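Local coordinates for twitching motility pilus retraction protein (Geobacter sulfurreducens PCA, PDB 5ZFQ) that probably powers retraction of type IV pili as a hexameric ATPase motor, coupling ATP hydrolysis to pilus disassembly and twitching motility, at residues L97-G109 with V118-L130. Sequence-based numbering, arbitrary orientation.
Sequences LSFGIKGLSRFRG and VAGVFRVIPYKIL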
loop_
_atom_site.group_PDB
_atom_site.type_symbol
_atom_site.label_atom_id
_atom_site.label_comp_id
_atom_site.label_asym_id
_atom_site.label_seq_id
_atom_site.Cartn_x
_atom_site.Cartn_y
_atom_site.Cartn_z
ATOM N N LEU A 97 14.515 -29.641 0.441
ATOM C CA LEU A 97 15.203 -29.951 1.698
ATOM C C LEU A 97 16.601 -30.562 1.512
ATOM O O LEU A 97 17.039 -30.837 0.379
ATOM C CB LEU A 97 14.356 -30.914 2.544
ATOM C CG LEU A 97 14.399 -32.385 2.088
ATOM C CD1 LEU A 97 14.012 -33.289 3.217
ATOM C CD2 LEU A 97 13.533 -32.661 0.836
ATOM N N SER A 98 17.289 -30.775 2.636
ATOM C CA SER A 98 18.478 -31.616 2.667
ATOM C C SER A 98 18.269 -32.793 3.631
ATOM O O SER A 98 17.457 -32.723 4.567
ATOM C CB SER A 98 19.719 -30.819 3.071
ATOM O OG SER A 98 19.564 -30.259 4.363
ATOM N N PHE A 99 18.996 -33.879 3.387
ATOM C CA PHE A 99 18.954 -35.036 4.266
ATOM C C PHE A 99 20.205 -35.881 4.062
ATOM O O PHE A 99 20.959 -35.666 3.094
ATOM C CB PHE A 99 17.688 -35.871 4.019
ATOM C CG PHE A 99 17.561 -36.408 2.611
ATOM C CD1 PHE A 99 17.048 -35.622 1.595
ATOM C CD2 PHE A 99 17.933 -37.708 2.316
ATOM C CE1 PHE A 99 16.914 -36.125 0.304
ATOM C CE2 PHE A 99 17.813 -38.206 1.027
ATOM C CZ PHE A 99 17.297 -37.419 0.021
ATOM N N GLY A 100 20.421 -36.828 4.977
ATOM C CA GLY A 100 21.518 -37.772 4.874
ATOM C C GLY A 100 21.095 -39.229 4.983
ATOM O O GLY A 100 20.179 -39.581 5.728
ATOM N N ILE A 101 21.757 -40.074 4.205
ATOM C CA ILE A 101 21.685 -41.513 4.366
ATOM C C ILE A 101 22.983 -41.875 5.060
ATOM O O ILE A 101 24.053 -41.633 4.511
ATOM C CB ILE A 101 21.587 -42.271 3.013
ATOM C CG1 ILE A 101 20.434 -41.759 2.131
ATOM C CG2 ILE A 101 21.454 -43.764 3.234
ATOM C CD1 ILE A 101 19.107 -41.597 2.834
ATOM N N LYS A 102 22.899 -42.415 6.273
ATOM C CA LYS A 102 24.092 -42.818 7.029
ATOM C C LYS A 102 24.930 -43.817 6.217
ATOM O O LYS A 102 24.396 -44.775 5.647
ATOM C CB LYS A 102 23.689 -43.416 8.391
ATOM C CG LYS A 102 24.407 -44.713 8.791
ATOM C CD LYS A 102 23.529 -45.633 9.651
ATOM C CE LYS A 102 24.177 -47.007 9.857
ATOM N NZ LYS A 102 23.336 -47.925 10.692
ATOM N N GLY A 103 26.235 -43.572 6.138
ATOM C CA GLY A 103 27.127 -44.450 5.400
ATOM C C GLY A 103 27.181 -44.201 3.904
ATOM O O GLY A 103 27.970 -44.816 3.197
ATOM N N LEU A 104 26.347 -43.293 3.409
ATOM C CA LEU A 104 26.322 -43.003 1.985
ATOM C C LEU A 104 26.653 -41.534 1.707
ATOM O O LEU A 104 27.792 -41.201 1.388
ATOM C CB LEU A 104 24.957 -43.369 1.403
ATOM C CG LEU A 104 24.766 -43.278 -0.117
ATOM C CD1 LEU A 104 25.781 -44.133 -0.876
ATOM C CD2 LEU A 104 23.347 -43.681 -0.478
ATOM N N SER A 105 25.669 -40.648 1.836
ATOM C CA SER A 105 25.909 -39.246 1.517
ATOM C C SER A 105 24.835 -38.317 2.053
ATOM O O SER A 105 23.776 -38.764 2.485
ATOM C CB SER A 105 26.026 -39.049 -0.005
ATOM O OG SER A 105 26.443 -37.720 -0.315
ATOM N N ARG A 106 25.133 -37.020 2.023
ATOM C CA ARG A 106 24.140 -35.978 2.236
ATOM C C ARG A 106 23.520 -35.659 0.875
ATOM O O ARG A 106 24.218 -35.658 -0.147
ATOM C CB ARG A 106 24.783 -34.733 2.857
ATOM C CG ARG A 106 24.887 -34.707 4.390
ATOM C CD ARG A 106 23.513 -34.576 5.073
ATOM N NE ARG A 106 23.554 -33.528 6.106
ATOM C CZ ARG A 106 22.516 -32.787 6.517
ATOM N NH1 ARG A 106 21.295 -32.975 6.016
ATOM N NH2 ARG A 106 22.706 -31.852 7.451
ATOM N N PHE A 107 22.211 -35.418 0.845
ATOM C CA PHE A 107 21.555 -35.070 -0.411
ATOM C C PHE A 107 20.749 -33.799 -0.274
ATOM O O PHE A 107 20.353 -33.428 0.817
ATOM C CB PHE A 107 20.654 -36.213 -0.883
ATOM C CG PHE A 107 21.383 -37.515 -1.086
ATOM C CD1 PHE A 107 21.604 -38.381 -0.020
ATOM C CD2 PHE A 107 21.863 -37.867 -2.332
ATOM C CE1 PHE A 107 22.281 -39.584 -0.202
ATOM C CE2 PHE A 107 22.541 -39.068 -2.513
ATOM C CZ PHE A 107 22.745 -39.930 -1.446
ATOM N N ARG A 108 20.522 -33.119 -1.391
ATOM C CA ARG A 108 19.422 -32.162 -1.480
ATOM C C ARG A 108 18.289 -32.838 -2.248
ATOM O O ARG A 108 18.532 -33.586 -3.202
ATOM C CB ARG A 108 19.851 -30.870 -2.167
ATOM C CG ARG A 108 20.794 -30.058 -1.368
ATOM C CD ARG A 108 20.510 -28.621 -1.618
ATOM N NE ARG A 108 19.144 -28.218 -1.269
ATOM C CZ ARG A 108 18.788 -27.760 -0.069
ATOM N NH1 ARG A 108 19.696 -27.671 0.909
ATOM N NH2 ARG A 108 17.520 -27.403 0.162
ATOM N N GLY A 109 17.061 -32.603 -1.819
ATOM C CA GLY A 109 15.912 -33.164 -2.497
ATOM C C GLY A 109 14.957 -32.060 -2.887
ATOM O O GLY A 109 14.830 -31.047 -2.170
ATOM N N VAL A 118 3.436 -36.494 -8.128
ATOM C CA VAL A 118 4.642 -36.158 -7.412
ATOM C C VAL A 118 5.843 -36.383 -8.316
ATOM O O VAL A 118 5.863 -37.310 -9.118
ATOM C CB VAL A 118 4.757 -36.994 -6.119
ATOM C CG1 VAL A 118 6.116 -36.828 -5.475
ATOM C CG2 VAL A 118 3.676 -36.567 -5.161
ATOM N N ALA A 119 6.828 -35.502 -8.199
ATOM C CA ALA A 119 8.047 -35.579 -8.986
ATOM C C ALA A 119 9.221 -35.155 -8.095
ATOM O O ALA A 119 9.096 -34.242 -7.280
ATOM C CB ALA A 119 7.948 -34.700 -10.236
ATOM N N GLY A 120 10.355 -35.825 -8.231
ATOM C CA GLY A 120 11.475 -35.544 -7.367
ATOM C C GLY A 120 12.770 -35.350 -8.121
ATOM O O GLY A 120 13.051 -36.006 -9.146
ATOM N N VAL A 121 13.566 -34.416 -7.626
ATOM C CA VAL A 121 14.937 -34.328 -8.088
ATOM C C VAL A 121 15.854 -34.387 -6.871
ATOM O O VAL A 121 15.681 -33.635 -5.888
ATOM C CB VAL A 121 15.204 -33.054 -8.916
ATOM C CG1 VAL A 121 16.679 -32.991 -9.307
ATOM C CG2 VAL A 121 14.315 -33.047 -10.155
ATOM N N PHE A 122 16.817 -35.304 -6.938
ATOM C CA PHE A 122 17.730 -35.490 -5.831
ATOM C C PHE A 122 19.162 -35.300 -6.269
ATOM O O PHE A 122 19.587 -35.777 -7.322
ATOM C CB PHE A 122 17.477 -36.852 -5.193
ATOM C CG PHE A 122 16.068 -36.988 -4.711
ATOM C CD1 PHE A 122 15.717 -36.566 -3.443
ATOM C CD2 PHE A 122 15.075 -37.455 -5.556
ATOM C CE1 PHE A 122 14.392 -36.641 -3.017
ATOM C CE2 PHE A 122 13.752 -37.539 -5.141
ATOM C CZ PHE A 122 13.407 -37.137 -3.869
ATOM N N ARG A 123 19.891 -34.546 -5.456
ATOM C CA ARG A 123 21.225 -34.090 -5.821
ATOM C C ARG A 123 22.212 -34.427 -4.722
ATOM O O ARG A 123 21.973 -34.135 -3.559
ATOM C CB ARG A 123 21.210 -32.575 -6.097
ATOM C CG ARG A 123 20.201 -32.146 -7.159
ATOM C CD ARG A 123 20.282 -30.663 -7.469
ATOM N NE ARG A 123 19.668 -29.848 -6.424
ATOM C CZ ARG A 123 20.115 -28.653 -6.016
ATOM N NH1 ARG A 123 21.208 -28.124 -6.549
ATOM N NH2 ARG A 123 19.466 -27.982 -5.063
ATOM N N VAL A 124 23.318 -35.048 -5.095
ATOM C CA VAL A 124 24.402 -35.323 -4.163
ATOM C C VAL A 124 25.069 -34.062 -3.603
ATOM O O VAL A 124 25.498 -33.177 -4.352
ATOM C CB VAL A 124 25.491 -36.182 -4.830
ATOM C CG1 VAL A 124 26.704 -36.351 -3.896
ATOM C CG2 VAL A 124 24.909 -37.535 -5.217
ATOM N N ILE A 125 25.142 -33.987 -2.279
ATOM C CA ILE A 125 26.006 -33.010 -1.627
ATOM C C ILE A 125 27.339 -33.672 -1.340
ATOM O O ILE A 125 27.422 -34.588 -0.521
ATOM C CB ILE A 125 25.417 -32.472 -0.311
ATOM C CG1 ILE A 125 24.111 -31.730 -0.564
ATOM C CG2 ILE A 125 26.394 -31.537 0.360
ATOM C CD1 ILE A 125 23.423 -31.344 0.705
ATOM N N PRO A 126 28.393 -33.216 -2.017
ATOM C CA PRO A 126 29.704 -33.856 -1.850
ATOM C C PRO A 126 30.279 -33.591 -0.455
ATOM O O PRO A 126 30.037 -32.517 0.099
ATOM C CB PRO A 126 30.553 -33.205 -2.944
ATOM C CG PRO A 126 29.920 -31.840 -3.143
ATOM C CD PRO A 126 28.443 -32.023 -2.883
ATOM N N TYR A 127 30.992 -34.563 0.110
ATOM C CA TYR A 127 31.666 -34.366 1.390
ATOM C C TYR A 127 32.863 -33.445 1.180
ATOM O O TYR A 127 33.091 -32.497 1.950
ATOM C CB TYR A 127 32.133 -35.698 2.001
ATOM C CG TYR A 127 31.051 -36.568 2.633
ATOM C CD1 TYR A 127 30.461 -36.215 3.863
ATOM C CD2 TYR A 127 30.646 -37.773 2.032
ATOM C CE1 TYR A 127 29.471 -37.036 4.465
ATOM C CE2 TYR A 127 29.665 -38.599 2.629
ATOM C CZ TYR A 127 29.083 -38.224 3.843
ATOM O OH TYR A 127 28.114 -39.019 4.428
ATOM N N LYS A 128 33.613 -33.721 0.115
ATOM C CA LYS A 128 34.859 -33.015 -0.136
ATOM C C LYS A 128 34.629 -31.737 -0.956
ATOM O O LYS A 128 34.119 -31.771 -2.078
ATOM C CB LYS A 128 35.869 -33.939 -0.830
ATOM C CG LYS A 128 37.265 -33.344 -0.952
ATOM C CD LYS A 128 38.269 -34.344 -1.540
ATOM C CE LYS A 128 39.700 -33.781 -1.550
ATOM N NZ LYS A 128 40.580 -34.408 -0.513
ATOM N N ILE A 129 35.014 -30.609 -0.363
ATOM C CA ILE A 129 34.897 -29.304 -0.999
ATOM C C ILE A 129 36.082 -29.001 -1.933
ATOM O O ILE A 129 37.231 -28.862 -1.491
ATOM C CB ILE A 129 34.780 -28.178 0.054
ATOM C CG1 ILE A 129 33.380 -28.169 0.689
ATOM C CG2 ILE A 129 35.077 -26.827 -0.585
ATOM C CD1 ILE A 129 33.187 -29.109 1.884
ATOM N N LEU A 130 35.775 -28.922 -3.225
ATOM C CA LEU A 130 36.729 -28.532 -4.269
ATOM C C LEU A 130 37.614 -27.346 -3.884
ATOM O O LEU A 130 37.153 -26.391 -3.244
ATOM C CB LEU A 130 35.975 -28.188 -5.557
ATOM C CG LEU A 130 35.138 -29.304 -6.179
ATOM C CD1 LEU A 130 34.159 -28.724 -7.195
ATOM C CD2 LEU A 130 36.049 -30.372 -6.804
HETATM O O HOH W 1 27.684 -35.690 1.961
HETATM O O HOH W 2 17.328 -28.909 -3.427
#
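Arg108 and Arg123 form an antiparallel hydrogen-bonded pair: Arg108 N gives to Arg123 O and Arg123 N to Arg108 O, each at 2.8 Å. Arg106 O receives Ile125 N at 2.9 Å and Ser105 OG at 3.0 Å from opposite faces of its plane. Ser105 OG lies anti to its nitrogen (chi1 -172°), which brings it to that carbonyl and, in another direction, against Val124 CG1; an alanine here would probably leave Arg106 O with one protein donor fewer and Val124 CG1 without this neighbour. A water bridges Arg106 N to Ile125 O, centred over one face of the Tyr127 ring. The Arg108 and Arg123 side chains run side by side, their guanidinium planes 60° apart, and a second water accepts from Arg108 NE and Arg123 NH2; Arg108 forms salt bridges with Asp96 and Glu203, probably offsetting its charge. Ile125 CD1 packs on Arg108 CG at 3.6 Å. On the other face, Phe122 CD1 meets the edge of Phe99 and lies 3.5 Å from Gly109 CA, while Phe107 CE2 touches Val124 CG2. The hairpin of strands 105-114 and 117-125, with strand 94-101 beside it, forms one end of the N-terminal domain's antiparallel sheet, as in PilT-family ATPases.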